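Local coordinates for protein HIAXHD3 (Humicola insolens, PDB 3ZXK) that probably removes arabinofuranose side chains from xylan as a family 43 glycoside hydrolase, a scaffold into which endo-xylanase activity has been engineered, at residues Pro279-Ala284 and Glu289-Ser294. Sequence-based numbering, arbitrary orientation.
Sequences PLRWTA and EVVTDS
An antiparallel beta hairpin, the two strands ending a four-stranded sheet of the family 43 catalytic domain, probably one blade of its five-bladed beta-propeller, pairs Arg-281 with Glu-289. The backbone evidence is reciprocal: Arg-281 N donates to Glu-289 O (2.9 Å) and Glu-289 N to Arg-281 O (2.8 Å), which defines a hydrogen-bonded pair. Val-291 N extends the pairing to Pro-279 O at 2.9 Å. With CG between its backbone N and carbonyl carbon (chi1 60°), the Arg-281 chain runs extended to NE, beside Glu-289. There a salt bridge joins Arg-281 NE to Glu-289 OE1 (3.0 Å), while Arg-281 NH2 donates to Glu-289 OE1 at 3.3 Å from above the carboxylate plane, a more bent bond (139°). Glu-289 OE1 lies near the guanidinium plane of Arg-281; the carboxylate plane stands 87° to it. Replacing Glu-289 with an alanine would probably leave the guanidinium without its charge mate and freer to turn. Glu-289 OE2 lies 3.4 Å from Thr-283 CG2; Thr-283 OG1 is hydrogen-bonded to Asp-285 OD1. Toward the interior, Leu-280 CD2 meets Val-290 CG2 at 3.9 Å, and both side chains rest on Tyr-262 and Leu-233. At the guanidinium's far end, a water accepts from Arg-281 NH1 (2.7 Å) and from Thr-292 N.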
loop_
_atom_site.group_PDB
_atom_site.type_symbol
_atom_site.label_atom_id
_atom_site.label_comp_id
_atom_site.label_asym_id
_atom_site.label_seq_id
_atom_site.Cartn_x
_atom_site.Cartn_y
_atom_site.Cartn_z
ATOM N N PRO A 279 -10.194 11.781 17.207
ATOM C CA PRO A 279 -11.611 11.647 17.535
ATOM C C PRO A 279 -12.472 12.702 16.829
ATOM O O PRO A 279 -11.989 13.801 16.476
ATOM C CB PRO A 279 -11.660 11.892 19.046
ATOM C CG PRO A 279 -10.238 12.040 19.484
ATOM C CD PRO A 279 -9.442 12.443 18.282
ATOM N N LEU A 280 -13.730 12.332 16.591
ATOM C CA LEU A 280 -14.776 13.246 16.145
ATOM C C LEU A 280 -15.795 13.517 17.238
ATOM O O LEU A 280 -16.058 12.664 18.058
ATOM C CB LEU A 280 -15.525 12.611 14.979
ATOM C CG LEU A 280 -14.769 12.451 13.677
ATOM C CD1 LEU A 280 -15.624 11.641 12.721
ATOM C CD2 LEU A 280 -14.409 13.797 13.063
ATOM N N ARG A 281 -16.369 14.717 17.236
ATOM C CA ARG A 281 -17.591 14.987 17.992
ATOM C C ARG A 281 -18.680 15.314 16.966
ATOM O O ARG A 281 -18.394 15.670 15.825
ATOM C CB ARG A 281 -17.394 16.155 18.974
ATOM C CG ARG A 281 -17.008 17.452 18.298
ATOM C CD ARG A 281 -16.833 18.616 19.264
ATOM N NE ARG A 281 -16.357 19.765 18.504
ATOM C CZ ARG A 281 -15.105 20.221 18.517
ATOM N NH1 ARG A 281 -14.191 19.666 19.309
ATOM N NH2 ARG A 281 -14.775 21.261 17.763
ATOM N N TRP A 282 -19.927 15.151 17.360
ATOM C CA TRP A 282 -21.042 15.514 16.506
ATOM C C TRP A 282 -21.682 16.758 17.038
ATOM O O TRP A 282 -21.911 16.879 18.243
ATOM C CB TRP A 282 -22.033 14.365 16.449
ATOM C CG TRP A 282 -21.488 13.230 15.617
ATOM C CD1 TRP A 282 -20.647 12.192 16.014
ATOM C CD2 TRP A 282 -21.671 13.057 14.187
ATOM N NE1 TRP A 282 -20.351 11.374 14.951
ATOM C CE2 TRP A 282 -20.940 11.839 13.818
ATOM C CE3 TRP A 282 -22.392 13.742 13.210
ATOM C CZ2 TRP A 282 -20.918 11.366 12.514
ATOM C CZ3 TRP A 282 -22.363 13.256 11.902
ATOM C CH2 TRP A 282 -21.653 12.085 11.571
ATOM N N THR A 283 -21.970 17.704 16.147
ATOM C CA THR A 283 -22.726 18.882 16.533
ATOM C C THR A 283 -24.182 18.513 16.810
ATOM O O THR A 283 -24.677 17.448 16.399
ATOM C CB THR A 283 -22.688 20.003 15.475
ATOM O OG1 THR A 283 -23.414 19.577 14.318
ATOM C CG2 THR A 283 -21.251 20.339 15.089
ATOM N N ALA A 284 -24.865 19.387 17.539
ATOM C CA ALA A 284 -26.290 19.195 17.784
ATOM C C ALA A 284 -27.049 19.228 16.461
ATOM O O ALA A 284 -28.053 18.540 16.331
ATOM C CB ALA A 284 -26.821 20.256 18.734
ATOM N N GLU A 289 -17.186 16.945 13.650
ATOM C CA GLU A 289 -16.034 17.862 13.776
ATOM C C GLU A 289 -14.848 17.156 14.404
ATOM O O GLU A 289 -15.018 16.354 15.330
ATOM C CB GLU A 289 -16.399 19.087 14.632
ATOM C CG GLU A 289 -17.402 20.016 13.964
ATOM C CD GLU A 289 -17.833 21.184 14.846
ATOM O OE1 GLU A 289 -17.598 21.137 16.085
ATOM O OE2 GLU A 289 -18.430 22.156 14.312
ATOM N N VAL A 290 -13.642 17.465 13.925
ATOM C CA VAL A 290 -12.426 16.898 14.514
ATOM C C VAL A 290 -12.168 17.513 15.889
ATOM O O VAL A 290 -12.245 18.734 16.056
ATOM C CB VAL A 290 -11.216 17.088 13.564
ATOM C CG1 VAL A 290 -9.895 16.798 14.261
ATOM C CG2 VAL A 290 -11.395 16.186 12.358
ATOM N N VAL A 291 -11.918 16.647 16.873
ATOM C CA VAL A 291 -11.445 17.077 18.179
ATOM C C VAL A 291 -9.933 17.323 18.060
ATOM O O VAL A 291 -9.161 16.397 17.834
ATOM C CB VAL A 291 -11.751 15.992 19.232
ATOM C CG1 VAL A 291 -11.202 16.372 20.607
ATOM C CG2 VAL A 291 -13.260 15.716 19.291
ATOM N N THR A 292 -9.534 18.587 18.208
ATOM C CA THR A 292 -8.129 18.987 18.095
ATOM C C THR A 292 -7.435 18.960 19.451
ATOM O O THR A 292 -8.085 18.724 20.482
ATOM C CB THR A 292 -8.011 20.417 17.529
ATOM O OG1 THR A 292 -8.584 21.345 18.462
ATOM C CG2 THR A 292 -8.699 20.543 16.173
ATOM N N ASP A 293 -6.115 19.179 19.457
ATOM C CA ASP A 293 -5.414 19.476 20.711
ATOM C C ASP A 293 -5.708 20.901 21.180
ATOM O O ASP A 293 -6.437 21.647 20.507
ATOM C CB ASP A 293 -3.900 19.163 20.645
ATOM C CG ASP A 293 -3.106 20.129 19.756
ATOM O OD1 ASP A 293 -3.617 21.201 19.348
ATOM O OD2 ASP A 293 -1.929 19.811 19.477
ATOM N N SER A 294 -5.139 21.284 22.319
ATOM C CA SER A 294 -5.438 22.598 22.912
ATOM C C SER A 294 -4.956 23.776 22.056
ATOM O O SER A 294 -5.355 24.928 22.285
ATOM C CB SER A 294 -4.877 22.699 24.340
ATOM O OG SER A 294 -3.464 22.584 24.340
HETATM O O HOH W 1 -11.567 20.306 19.523
HETATM O O HOH W 2 -16.513 23.740 16.825
#